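Esterase (Thermotoga maritima, PDB 3DOH) hydrolyses carboxylic esters as a thermostable esterase that joins an alpha/beta-hydrolase domain to an N-terminal immunoglobulin-like domain. Local coordinates at residues G276-I281 against I309-F314; Y266-S271 against A290-C295; N326-V331 against V341-Y346. One frame throughout, in Å; residues are numbered along the deposited sequence.

Contact 1: G276-I281 against I309-F314; sequences GTWTAI and IPIWVF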
ATOM      1  N   GLY A 276     -25.366  37.034  13.348  1.00 27.04           N
ATOM      2  CA  GLY A 276     -25.260  37.777  14.602  1.00 27.20           C
ATOM      3  C   GLY A 276     -24.345  38.977  14.502  1.00 27.67           C
ATOM      4  O   GLY A 276     -24.709  40.088  14.946  1.00 29.11           O
ATOM      5  N   THR A 277     -23.167  38.759  13.912  1.00 27.29           N
ATOM      6  CA  THR A 277     -22.154  39.785  13.734  1.00 26.47           C
ATOM      7  C   THR A 277     -22.687  40.851  12.798  1.00 27.13           C
ATOM      8  O   THR A 277     -22.597  42.041  13.111  1.00 27.43           O
ATOM      9  CB  THR A 277     -20.796  39.175  13.237  1.00 25.96           C
ATOM     10  OG1 THR A 277     -20.360  38.213  14.197  1.00 25.89           O
ATOM     11  CG2 THR A 277     -19.687  40.242  13.034  1.00 23.38           C
ATOM     12  N   TRP A 278     -23.241  40.451  11.655  1.00 27.76           N
ATOM     13  CA  TRP A 278     -23.738  41.456  10.693  1.00 28.47           C
ATOM     14  C   TRP A 278     -24.805  42.311  11.358  1.00 29.82           C
ATOM     15  O   TRP A 278     -24.825  43.530  11.140  1.00 30.33           O
ATOM     16  CB  TRP A 278     -24.360  40.821   9.459  1.00 27.14           C
ATOM     17  CG  TRP A 278     -23.390  40.362   8.459  1.00 27.61           C
ATOM     18  CD1 TRP A 278     -23.165  39.060   8.069  1.00 26.40           C
ATOM     19  CD2 TRP A 278     -22.501  41.186   7.662  1.00 27.39           C
ATOM     20  NE1 TRP A 278     -22.199  39.033   7.102  1.00 28.90           N
ATOM     21  CE2 TRP A 278     -21.770  40.313   6.828  1.00 26.34           C
ATOM     22  CE3 TRP A 278     -22.247  42.573   7.588  1.00 27.35           C
ATOM     23  CZ2 TRP A 278     -20.802  40.774   5.919  1.00 26.19           C
ATOM     24  CZ3 TRP A 278     -21.276  43.037   6.682  1.00 27.49           C
ATOM     25  CH2 TRP A 278     -20.571  42.138   5.858  1.00 27.25           C
ATOM     26  N   THR A 279     -25.694  41.663  12.139  1.00 30.09           N
ATOM     27  CA  THR A 279     -26.830  42.324  12.762  1.00 30.71           C
ATOM     28  C   THR A 279     -26.345  43.304  13.823  1.00 30.89           C
ATOM     29  O   THR A 279     -26.755  44.465  13.834  1.00 30.19           O
ATOM     30  CB  THR A 279     -27.853  41.292  13.344  1.00 31.64           C
ATOM     31  OG1 THR A 279     -28.416  40.495  12.277  1.00 33.65           O
ATOM     32  CG2 THR A 279     -28.997  41.995  14.122  1.00 30.89           C
ATOM     33  N   ALA A 280     -25.461  42.823  14.700  1.00 32.10           N
ATOM     34  CA  ALA A 280     -24.807  43.646  15.734  1.00 33.12           C
ATOM     35  C   ALA A 280     -24.197  44.946  15.239  1.00 33.97           C
ATOM     36  O   ALA A 280     -24.430  46.004  15.811  1.00 34.68           O
ATOM     37  CB  ALA A 280     -23.759  42.854  16.449  1.00 32.76           C
ATOM     38  N   ILE A 281     -23.386  44.877  14.198  1.00 34.89           N
ATOM     39  CA  ILE A 281     -22.705  46.085  13.753  1.00 35.30           C
ATOM     40  C   ILE A 281     -23.661  47.022  13.040  1.00 36.28           C
ATOM     41  O   ILE A 281     -23.501  48.217  13.103  1.00 37.37           O
ATOM     42  CB  ILE A 281     -21.459  45.787  12.863  1.00 35.36           C
ATOM     43  CG1 ILE A 281     -21.840  44.957  11.629  1.00 34.45           C
ATOM     44  CG2 ILE A 281     -20.313  45.178  13.701  1.00 33.89           C
ATOM     45  CD1 ILE A 281     -20.793  44.896  10.611  1.00 33.94           C
ATOM     46  N   ILE A 309     -16.998  51.082   9.211  1.00 33.12           N
ATOM     47  CA  ILE A 309     -16.435  49.979   9.988  1.00 30.83           C
ATOM     48  C   ILE A 309     -15.578  49.022   9.136  1.00 29.99           C
ATOM     49  O   ILE A 309     -16.071  48.443   8.168  1.00 29.85           O
ATOM     50  CB  ILE A 309     -17.545  49.223  10.724  1.00 30.67           C
ATOM     51  CG1 ILE A 309     -18.389  50.229  11.515  1.00 30.56           C
ATOM     52  CG2 ILE A 309     -16.954  48.161  11.647  1.00 29.15           C
ATOM     53  CD1 ILE A 309     -19.609  49.634  12.191  1.00 34.05           C
ATOM     54  N   PRO A 310     -14.273  48.886   9.448  1.00 29.21           N
ATOM     55  CA  PRO A 310     -13.478  47.838   8.738  1.00 28.53           C
ATOM     56  C   PRO A 310     -14.053  46.425   8.935  1.00 28.25           C
ATOM     57  O   PRO A 310     -14.310  46.003  10.061  1.00 27.77           O
ATOM     58  CB  PRO A 310     -12.069  47.953   9.361  1.00 28.21           C
ATOM     59  CG  PRO A 310     -12.011  49.388   9.949  1.00 27.89           C
ATOM     60  CD  PRO A 310     -13.453  49.678  10.391  1.00 28.74           C
ATOM     61  N   ILE A 311     -14.269  45.707   7.833  1.00 27.80           N
ATOM     62  CA  ILE A 311     -14.965  44.434   7.889  1.00 26.48           C
ATOM     63  C   ILE A 311     -14.246  43.462   6.978  1.00 27.16           C
ATOM     64  O   ILE A 311     -13.995  43.771   5.832  1.00 27.36           O
ATOM     65  CB  ILE A 311     -16.457  44.599   7.394  1.00 26.65           C
ATOM     66  CG1 ILE A 311     -17.238  45.495   8.374  1.00 25.81           C
ATOM     67  CG2 ILE A 311     -17.137  43.236   7.198  1.00 24.08           C
ATOM     68  CD1 ILE A 311     -18.670  45.829   7.976  1.00 24.55           C
ATOM     69  N   TRP A 312     -13.932  42.265   7.462  1.00 27.21           N
ATOM     70  CA  TRP A 312     -13.326  41.265   6.592  1.00 25.98           C
ATOM     71  C   TRP A 312     -14.238  40.046   6.632  1.00 26.22           C
ATOM     72  O   TRP A 312     -14.312  39.328   7.629  1.00 26.50           O
ATOM     73  CB  TRP A 312     -11.897  40.961   7.023  1.00 24.97           C
ATOM     74  CG  TRP A 312     -11.143  40.084   6.089  1.00 25.07           C
ATOM     75  CD1 TRP A 312     -11.664  39.254   5.150  1.00 25.72           C
ATOM     76  CD2 TRP A 312      -9.718  39.897   6.038  1.00 24.92           C
ATOM     77  NE1 TRP A 312     -10.659  38.578   4.496  1.00 25.89           N
ATOM     78  CE2 TRP A 312      -9.455  38.958   5.021  1.00 25.45           C
ATOM     79  CE3 TRP A 312      -8.639  40.441   6.748  1.00 24.67           C
ATOM     80  CZ2 TRP A 312      -8.156  38.548   4.689  1.00 24.74           C
ATOM     81  CZ3 TRP A 312      -7.338  40.033   6.422  1.00 24.82           C
ATOM     82  CH2 TRP A 312      -7.113  39.096   5.407  1.00 24.78           C
ATOM     83  N   VAL A 313     -14.967  39.859   5.539  1.00 25.91           N
ATOM     84  CA  VAL A 313     -15.913  38.770   5.379  1.00 25.19           C
ATOM     85  C   VAL A 313     -15.220  37.481   4.869  1.00 25.59           C
ATOM     86  O   VAL A 313     -14.286  37.534   4.068  1.00 25.80           O
ATOM     87  CB  VAL A 313     -16.975  39.206   4.367  1.00 25.13           C
ATOM     88  CG1 VAL A 313     -18.101  38.172   4.245  1.00 24.35           C
ATOM     89  CG2 VAL A 313     -17.542  40.552   4.750  1.00 23.54           C
ATOM     90  N   PHE A 314     -15.680  36.328   5.341  1.00 25.38           N
ATOM     91  CA  PHE A 314     -15.161  35.027   4.933  1.00 25.16           C
ATOM     92  C   PHE A 314     -16.388  34.126   4.664  1.00 26.35           C
ATOM     93  O   PHE A 314     -17.404  34.211   5.401  1.00 26.74           O
ATOM     94  CB  PHE A 314     -14.283  34.402   6.046  1.00 24.72           C
ATOM     95  CG  PHE A 314     -12.975  35.118   6.296  1.00 24.01           C
ATOM     96  CD1 PHE A 314     -12.922  36.263   7.097  1.00 23.68           C
ATOM     97  CD2 PHE A 314     -11.783  34.655   5.727  1.00 23.48           C
ATOM     98  CE1 PHE A 314     -11.676  36.932   7.323  1.00 24.14           C
ATOM     99  CE2 PHE A 314     -10.540  35.330   5.959  1.00 23.89           C
ATOM    100  CZ  PHE A 314     -10.491  36.455   6.748  1.00 21.68           C
TER
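W278 and I281, one helical turn apart on helix 272-283, reach down to I309, just ahead of strand 311-316, and to I311 and V313 on it. The helix segment runs nearly antiparallel to the strand, at 157°, with the two axes 11.7 Å apart at their closest.

The aromatic contacts come from the six-membered half of the W278 indole. Its CG stands anti to the carbonyl carbon (chi1 -80°), and the outer atoms CZ2, CH2 and CZ3 lie nearer the strand than CB does. There CZ2 meets V313 CG2 at 3.5 Å, the two side chains crossing at about a right angle. The neighbouring CH2 is 3.8 Å from I311 CG2, and CZ3 is 4.0 Å from I311 CD1, so I311 offers two branches to one ring. Both partners approach the ring obliquely.

The aliphatic contacts lie closer to the start of the strand. I281 and I311 meet tip to tip, CD1 against CD1 at 3.5 Å. I309 follows more loosely, its CD1 4.3 Å from I281 CB.

P293 of the adjacent strand and L330 of helix 325-336 also pack on W278, while A291 touches I281, placing the contact inside the helix-to-sheet core of the hydrolase domain. No hydrogen bond spans the two segments: helix and strand are joined here purely by buried hydrocarbon and the indole's six-membered ring, an apolar interface that depends on fit and exclusion of water.

Contact 2: Y266-S271 against A290-C295; sequences YITGLS and AAIPIC. With SO4 (sulfate ion), chain C.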
ATOM      1  N   TYR A 266     -13.978  44.660  19.031  1.00 26.58           N
ATOM      2  CA  TYR A 266     -14.055  43.968  17.770  1.00 24.98           C
ATOM      3  C   TYR A 266     -15.105  42.901  17.929  1.00 25.52           C
ATOM      4  O   TYR A 266     -15.495  42.552  19.033  1.00 25.92           O
ATOM      5  CB  TYR A 266     -12.726  43.334  17.503  1.00 23.98           C
ATOM      6  CG  TYR A 266     -11.536  44.303  17.541  1.00 24.70           C
ATOM      7  CD1 TYR A 266     -11.538  45.468  16.788  1.00 24.31           C
ATOM      8  CD2 TYR A 266     -10.375  44.015  18.277  1.00 23.05           C
ATOM      9  CE1 TYR A 266     -10.452  46.332  16.795  1.00 22.60           C
ATOM     10  CE2 TYR A 266      -9.279  44.880  18.277  1.00 19.14           C
ATOM     11  CZ  TYR A 266      -9.334  46.035  17.534  1.00 22.26           C
ATOM     12  OH  TYR A 266      -8.263  46.935  17.495  1.00 24.21           O
ATOM     13  N   ILE A 267     -15.597  42.379  16.827  1.00 26.35           N
ATOM     14  CA  ILE A 267     -16.630  41.351  16.907  1.00 26.50           C
ATOM     15  C   ILE A 267     -16.586  40.380  15.724  1.00 26.78           C
ATOM     16  O   ILE A 267     -16.474  40.812  14.579  1.00 27.10           O
ATOM     17  CB  ILE A 267     -18.048  41.971  17.023  1.00 26.78           C
ATOM     18  CG1 ILE A 267     -19.107  40.877  17.222  1.00 24.94           C
ATOM     19  CG2 ILE A 267     -18.351  42.883  15.823  1.00 25.61           C
ATOM     20  CD1 ILE A 267     -20.353  41.389  17.928  1.00 23.77           C
ATOM     21  N   THR A 268     -16.681  39.088  16.027  1.00 26.60           N
ATOM     22  CA  THR A 268     -16.679  38.043  15.044  1.00 27.15           C
ATOM     23  C   THR A 268     -17.567  36.895  15.526  1.00 27.66           C
ATOM     24  O   THR A 268     -17.773  36.712  16.734  1.00 29.13           O
ATOM     25  CB  THR A 268     -15.212  37.524  14.736  1.00 27.60           C
ATOM     26  OG1 THR A 268     -15.251  36.454  13.762  1.00 27.34           O
ATOM     27  CG2 THR A 268     -14.532  37.034  16.008  1.00 26.15           C
ATOM     28  N   GLY A 269     -18.086  36.134  14.570  1.00 27.51           N
ATOM     29  CA  GLY A 269     -18.859  34.957  14.838  1.00 27.23           C
ATOM     30  C   GLY A 269     -19.069  34.229  13.522  1.00 27.11           C
ATOM     31  O   GLY A 269     -18.812  34.780  12.459  1.00 25.93           O
ATOM     32  N   LEU A 270     -19.531  32.986  13.600  1.00 27.62           N
ATOM     33  CA  LEU A 270     -19.674  32.151  12.413  1.00 29.15           C
ATOM     34  C   LEU A 270     -21.105  31.648  12.273  1.00 30.06           C
ATOM     35  O   LEU A 270     -21.742  31.277  13.259  1.00 30.32           O
ATOM     36  CB  LEU A 270     -18.705  30.969  12.470  1.00 28.41           C
ATOM     37  CG  LEU A 270     -18.754  30.111  13.735  1.00 29.97           C
ATOM     38  CD1 LEU A 270     -18.125  30.846  14.909  1.00 26.77           C
ATOM     39  CD2 LEU A 270     -20.185  29.708  14.056  1.00 27.68           C
ATOM     40  N   SER A 271     -21.609  31.638  11.042  1.00 30.46           N
ATOM     41  CA  SER A 271     -22.863  30.959  10.745  1.00 31.15           C
ATOM     42  C   SER A 271     -24.018  31.715  11.429  1.00 31.46           C
ATOM     43  O   SER A 271     -24.270  32.862  11.066  1.00 31.80           O
ATOM     44  CB  SER A 271     -22.752  29.502  11.177  1.00 30.46           C
ATOM     45  OG  SER A 271     -23.877  28.789  10.746  1.00 32.42           O
ATOM     46  N   ALA A 290     -14.250  46.958  14.403  1.00 25.87           N
ATOM     47  CA  ALA A 290     -14.083  46.102  13.237  1.00 25.11           C
ATOM     48  C   ALA A 290     -14.739  44.744  13.472  1.00 24.15           C
ATOM     49  O   ALA A 290     -14.849  44.282  14.607  1.00 23.81           O
ATOM     50  CB  ALA A 290     -12.607  45.930  12.913  1.00 25.15           C
ATOM     51  N   ALA A 291     -15.175  44.112  12.387  1.00 23.41           N
ATOM     52  CA  ALA A 291     -15.963  42.903  12.456  1.00 22.89           C
ATOM     53  C   ALA A 291     -15.372  41.852  11.523  1.00 23.39           C
ATOM     54  O   ALA A 291     -14.864  42.199  10.452  1.00 24.96           O
ATOM     55  CB  ALA A 291     -17.361  43.221  12.040  1.00 22.90           C
ATOM     56  N   ILE A 292     -15.417  40.580  11.915  1.00 23.22           N
ATOM     57  CA  ILE A 292     -15.161  39.455  10.997  1.00 22.61           C
ATOM     58  C   ILE A 292     -16.375  38.507  11.046  1.00 23.67           C
ATOM     59  O   ILE A 292     -16.447  37.607  11.903  1.00 24.67           O
ATOM     60  CB  ILE A 292     -13.839  38.702  11.328  1.00 22.11           C
ATOM     61  CG1 ILE A 292     -12.664  39.678  11.357  1.00 22.29           C
ATOM     62  CG2 ILE A 292     -13.609  37.492  10.400  1.00 18.49           C
ATOM     63  CD1 ILE A 292     -11.379  39.105  12.035  1.00 22.01           C
ATOM     64  N   PRO A 293     -17.356  38.728  10.164  1.00 23.61           N
ATOM     65  CA  PRO A 293     -18.485  37.832   9.956  1.00 24.43           C
ATOM     66  C   PRO A 293     -18.240  36.661   8.995  1.00 25.98           C
ATOM     67  O   PRO A 293     -18.096  36.864   7.777  1.00 25.88           O
ATOM     68  CB  PRO A 293     -19.529  38.753   9.364  1.00 24.59           C
ATOM     69  CG  PRO A 293     -18.760  39.790   8.656  1.00 23.66           C
ATOM     70  CD  PRO A 293     -17.474  39.958   9.375  1.00 23.94           C
ATOM     71  N   ILE A 294     -18.268  35.449   9.549  1.00 27.19           N
ATOM     72  CA  ILE A 294     -17.940  34.227   8.839  1.00 28.72           C
ATOM     73  C   ILE A 294     -19.215  33.478   8.522  1.00 29.44           C
ATOM     74  O   ILE A 294     -19.991  33.180   9.439  1.00 30.73           O
ATOM     75  CB  ILE A 294     -17.006  33.330   9.691  1.00 28.46           C
ATOM     76  CG1 ILE A 294     -15.721  34.065   9.974  1.00 27.78           C
ATOM     77  CG2 ILE A 294     -16.660  32.035   8.963  1.00 29.11           C
ATOM     78  CD1 ILE A 294     -15.089  33.624  11.221  1.00 30.49           C
ATOM     79  N   CYS A 295     -19.419  33.169   7.245  1.00 29.95           N
ATOM     80  CA  CYS A 295     -20.651  32.546   6.786  1.00 30.49           C
ATOM     81  C   CYS A 295     -21.843  33.071   7.572  1.00 31.74           C
ATOM     82  O   CYS A 295     -22.334  32.409   8.486  1.00 31.26           O
ATOM     83  CB  CYS A 295     -20.564  31.024   6.918  1.00 30.46           C
ATOM     84  SG  CYS A 295     -20.002  30.445   8.536  1.00 30.92           S
TER
HETATM   85  S   SO4 C 400     -23.882  26.368  12.863  1.00 37.72           S
HETATM   86  O1  SO4 C 400     -24.833  25.263  13.000  1.00 39.56           O
HETATM   87  O2  SO4 C 400     -22.789  26.118  13.846  1.00 38.99           O
HETATM   88  O3  SO4 C 400     -24.609  27.645  13.059  1.00 37.93           O
HETATM   89  O4  SO4 C 400     -23.343  26.388  11.519  1.00 37.21           O
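T268 and I292 lie side by side on one face of the sheet, in the middle of two parallel strands, 266-270 and 290-294. This is the closely knit part. I267 bonds across with both its backbone N and its backbone O: the N donates to A290 O at 3.0 Å, and the O accepts from I292 N at 2.9 Å. With OG1 anti to the backbone N (chi1 179°), the T268 hydroxyl points at I292 O, modelled very short and so of doubtful length; Y366 OH is a second hydrogen-bond partner. Further on, I294 N bonds to G269 O at 3.0 Å and S271 N to I294 O at 2.8 Å. I267 CG2 packs 3.9 Å from A291 CB on one face, L270 CB 4.0 Å from I294 CB on the other.

The looser step is at G269 and P293, though every residue here is buried. G269 has no side chain, and its N makes only a weak bond to I292 O at 3.5 Å.

Beyond the strand end S271 OG turns to a sulfate ion, probably from the crystallisation liquor, with sulfate O4 2.6 Å away. H359 NE2 hydrogen-bonds to this hydroxyl and to the sulfate, and A183 N holds the sulfate too. S271 has positive phi (68°) and directly precedes helix 272-283. With G269 and G273 completing a GxSxG pattern, this matches the nucleophile elbow of alpha/beta hydrolases, S271 probably being the nucleophile.

Contact 3: N326-V331 against V341-Y346; sequences NSRVLV and VRYTEY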
ATOM      1  N   ASN A 326     -25.044  35.063   0.292  1.00 33.23           N
ATOM      2  CA  ASN A 326     -25.252  35.806   1.496  1.00 32.23           C
ATOM      3  C   ASN A 326     -24.104  36.760   1.869  1.00 31.43           C
ATOM      4  O   ASN A 326     -24.354  37.878   2.301  1.00 31.80           O
ATOM      5  CB  ASN A 326     -25.499  34.820   2.608  1.00 33.02           C
ATOM      6  CG  ASN A 326     -26.956  34.476   2.768  1.00 33.97           C
ATOM      7  OD1 ASN A 326     -27.652  35.134   3.520  1.00 40.30           O
ATOM      8  ND2 ASN A 326     -27.422  33.448   2.092  1.00 33.06           N
ATOM      9  N   SER A 327     -22.852  36.333   1.718  1.00 29.98           N
ATOM     10  CA  SER A 327     -21.710  37.235   1.944  1.00 28.86           C
ATOM     11  C   SER A 327     -21.469  38.139   0.742  1.00 28.15           C
ATOM     12  O   SER A 327     -21.275  39.347   0.904  1.00 28.28           O
ATOM     13  CB  SER A 327     -20.431  36.461   2.229  1.00 28.49           C
ATOM     14  OG  SER A 327     -20.462  35.992   3.539  1.00 28.52           O
ATOM     15  N   ARG A 328     -21.492  37.554  -0.452  1.00 27.10           N
ATOM     16  CA  ARG A 328     -21.299  38.331  -1.691  1.00 27.20           C
ATOM     17  C   ARG A 328     -22.172  39.555  -1.792  1.00 27.76           C
ATOM     18  O   ARG A 328     -21.686  40.621  -2.212  1.00 28.18           O
ATOM     19  CB  ARG A 328     -21.493  37.502  -2.956  1.00 26.41           C
ATOM     20  CG  ARG A 328     -20.419  36.525  -3.182  1.00 24.56           C
ATOM     21  CD  ARG A 328     -20.870  35.590  -4.165  1.00 24.79           C
ATOM     22  NE  ARG A 328     -19.922  34.524  -4.388  1.00 27.40           N
ATOM     23  CZ  ARG A 328     -20.031  33.633  -5.363  1.00 27.74           C
ATOM     24  NH1 ARG A 328     -21.036  33.718  -6.227  1.00 29.14           N
ATOM     25  NH2 ARG A 328     -19.139  32.656  -5.469  1.00 26.30           N
ATOM     26  N   VAL A 329     -23.443  39.425  -1.405  1.00 27.48           N
ATOM     27  CA  VAL A 329     -24.317  40.571  -1.518  1.00 28.01           C
ATOM     28  C   VAL A 329     -23.903  41.713  -0.583  1.00 28.12           C
ATOM     29  O   VAL A 329     -23.847  42.846  -1.037  1.00 28.64           O
ATOM     30  CB  VAL A 329     -25.836  40.225  -1.449  1.00 27.76           C
ATOM     31  CG1 VAL A 329     -26.220  39.699  -0.047  1.00 29.62           C
ATOM     32  CG2 VAL A 329     -26.646  41.439  -1.817  1.00 26.84           C
ATOM     33  N   LEU A 330     -23.586  41.433   0.690  1.00 28.14           N
ATOM     34  CA  LEU A 330     -23.144  42.499   1.583  1.00 27.87           C
ATOM     35  C   LEU A 330     -21.839  43.112   1.072  1.00 27.87           C
ATOM     36  O   LEU A 330     -21.686  44.339   0.996  1.00 27.11           O
ATOM     37  CB  LEU A 330     -22.954  41.996   3.013  1.00 27.95           C
ATOM     38  CG  LEU A 330     -24.130  41.642   3.943  1.00 28.29           C
ATOM     39  CD1 LEU A 330     -25.447  42.334   3.585  1.00 25.98           C
ATOM     40  CD2 LEU A 330     -24.321  40.152   3.969  1.00 28.46           C
ATOM     41  N   VAL A 331     -20.898  42.251   0.700  1.00 27.91           N
ATOM     42  CA  VAL A 331     -19.587  42.741   0.259  1.00 28.07           C
ATOM     43  C   VAL A 331     -19.716  43.650  -0.967  1.00 29.43           C
ATOM     44  O   VAL A 331     -19.120  44.747  -0.993  1.00 30.29           O
ATOM     45  CB  VAL A 331     -18.608  41.604  -0.037  1.00 27.02           C
ATOM     46  CG1 VAL A 331     -17.384  42.157  -0.607  1.00 25.94           C
ATOM     47  CG2 VAL A 331     -18.294  40.866   1.215  1.00 25.72           C
ATOM     48  N   VAL A 341     -13.929  47.252   3.291  1.00 38.13           N
ATOM     49  CA  VAL A 341     -14.327  45.843   3.320  1.00 35.61           C
ATOM     50  C   VAL A 341     -13.288  44.975   2.625  1.00 35.11           C
ATOM     51  O   VAL A 341     -12.893  45.300   1.516  1.00 35.79           O
ATOM     52  CB  VAL A 341     -15.708  45.615   2.633  1.00 35.47           C
ATOM     53  CG1 VAL A 341     -15.644  45.920   1.143  1.00 34.19           C
ATOM     54  CG2 VAL A 341     -16.204  44.203   2.861  1.00 33.57           C
ATOM     55  N   ARG A 342     -12.852  43.886   3.275  1.00 33.96           N
ATOM     56  CA  ARG A 342     -12.130  42.771   2.630  1.00 32.60           C
ATOM     57  C   ARG A 342     -12.992  41.505   2.564  1.00 31.83           C
ATOM     58  O   ARG A 342     -13.972  41.330   3.315  1.00 31.61           O
ATOM     59  CB  ARG A 342     -10.853  42.409   3.366  1.00 32.74           C
ATOM     60  CG  ARG A 342      -9.833  43.507   3.497  1.00 34.57           C
ATOM     61  CD  ARG A 342      -8.644  42.998   4.290  1.00 35.09           C
ATOM     62  NE  ARG A 342      -7.613  44.012   4.253  1.00 39.15           N
ATOM     63  CZ  ARG A 342      -6.306  43.795   4.443  1.00 39.69           C
ATOM     64  NH1 ARG A 342      -5.835  42.567   4.700  1.00 34.99           N
ATOM     65  NH2 ARG A 342      -5.469  44.838   4.370  1.00 37.94           N
ATOM     66  N   TYR A 343     -12.593  40.616   1.659  1.00 30.77           N
ATOM     67  CA  TYR A 343     -13.348  39.436   1.327  1.00 29.16           C
ATOM     68  C   TYR A 343     -12.446  38.394   0.728  1.00 29.83           C
ATOM     69  O   TYR A 343     -11.875  38.588  -0.359  1.00 30.24           O
ATOM     70  CB  TYR A 343     -14.473  39.750   0.333  1.00 28.07           C
ATOM     71  CG  TYR A 343     -15.397  38.595   0.092  1.00 25.49           C
ATOM     72  CD1 TYR A 343     -15.990  37.899   1.161  1.00 22.86           C
ATOM     73  CD2 TYR A 343     -15.698  38.207  -1.192  1.00 21.53           C
ATOM     74  CE1 TYR A 343     -16.835  36.816   0.925  1.00 23.09           C
ATOM     75  CE2 TYR A 343     -16.551  37.155  -1.449  1.00 20.71           C
ATOM     76  CZ  TYR A 343     -17.125  36.452  -0.414  1.00 24.72           C
ATOM     77  OH  TYR A 343     -17.981  35.375  -0.726  1.00 26.45           O
ATOM     78  N   THR A 344     -12.333  37.297   1.474  1.00 29.48           N
ATOM     79  CA  THR A 344     -11.704  36.077   1.078  1.00 28.99           C
ATOM     80  C   THR A 344     -12.846  35.072   0.932  1.00 28.82           C
ATOM     81  O   THR A 344     -13.541  34.803   1.909  1.00 28.60           O
ATOM     82  CB  THR A 344     -10.792  35.624   2.216  1.00 29.16           C
ATOM     83  OG1 THR A 344      -9.866  36.668   2.501  1.00 29.07           O
ATOM     84  CG2 THR A 344     -10.032  34.364   1.849  1.00 28.58           C
ATOM     85  N   GLU A 345     -13.051  34.536  -0.274  1.00 28.59           N
ATOM     86  CA  GLU A 345     -14.035  33.481  -0.506  1.00 28.00           C
ATOM     87  C   GLU A 345     -13.334  32.224  -0.943  1.00 28.92           C
ATOM     88  O   GLU A 345     -12.848  32.137  -2.084  1.00 29.44           O
ATOM     89  CB  GLU A 345     -15.027  33.875  -1.571  1.00 27.16           C
ATOM     90  CG  GLU A 345     -16.118  32.848  -1.827  1.00 26.49           C
ATOM     91  CD  GLU A 345     -17.002  33.209  -3.031  1.00 29.24           C
ATOM     92  OE1 GLU A 345     -17.583  34.318  -3.065  1.00 29.69           O
ATOM     93  OE2 GLU A 345     -17.107  32.385  -3.967  1.00 31.17           O
ATOM     94  N   TYR A 346     -13.291  31.259  -0.033  1.00 29.15           N
ATOM     95  CA  TYR A 346     -12.721  29.948  -0.284  1.00 30.85           C
ATOM     96  C   TYR A 346     -13.343  29.221  -1.496  1.00 32.27           C
ATOM     97  O   TYR A 346     -14.542  28.909  -1.494  1.00 32.00           O
ATOM     98  CB  TYR A 346     -12.830  29.071   0.988  1.00 30.15           C
ATOM     99  CG  TYR A 346     -12.153  29.667   2.204  1.00 27.93           C
ATOM    100  CD1 TYR A 346     -10.760  29.740   2.271  1.00 26.28           C
ATOM    101  CD2 TYR A 346     -12.898  30.159   3.283  1.00 25.75           C
ATOM    102  CE1 TYR A 346     -10.103  30.297   3.368  1.00 25.64           C
ATOM    103  CE2 TYR A 346     -12.260  30.717   4.407  1.00 26.36           C
ATOM    104  CZ  TYR A 346     -10.850  30.776   4.432  1.00 28.29           C
ATOM    105  OH  TYR A 346     -10.177  31.319   5.495  1.00 28.20           O
TER
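R328 and E345 meet through extended side chains: CG of R328 sits anti to its carbonyl carbon (chi1 -71°), CG of E345 anti to its backbone N (chi1 -178°), and both chains run out straight beyond. They cross at about a right angle, yet the guanidinium and carboxylate are nearly coplanar, 18° apart. The grip is side-on: R328 NE donates to E345 OE1 at 2.7 Å and NH2 to OE2 at 2.5 Å, each on the syn side of its oxygen. Y343 OH donates to the anti side of OE1 at 2.6 Å, so that oxygen takes two donors.

Beneath the salt bridge the packing is apolar. V331 CG2 sits over one face of the Y343 ring, 4.1 Å from its centroid, a CH-pi contact. S327 CB lies 3.8 Å from Y343 CE1, and V331 CG1 touches V341 CG2 at 4.2 Å. The second subunit borders the contact: its R207 bonds to E345 O, while its V211 packs on V331 and Y343.

Helix 325-336 is thus fixed to the outermost strand of this chain's sheet by a hydrophobic patch topped with a paired charge. Three donors on one carboxylate would favour its ionised form, and the tyrosine probably helps to set its rotation.

Overall arrangement
Coming from the N-terminal immunoglobulin-like domain, the chain enters the hydrolase domain, and contact 2 pairs strand 264-270 with strand 290-294, closing a beta-alpha-beta unit around helix 272-283. Contact 1 starts on that helix, inside this loop, and closes only at strand 311-316, so contacts 1 and 2 cross along the chain. Contact 3 follows in series, closing the short loop between helix 325-336 and strand 341-346, the second half of the beta-alpha-beta unit that starts at strand 311-316. The sheet joins them across its strands. F314 O lies 2.9 Å from C295 N and I311 O 2.8 Å from R342 N, both probable hydrogen bonds, so strand 311-316 links contact 2 to contact 3.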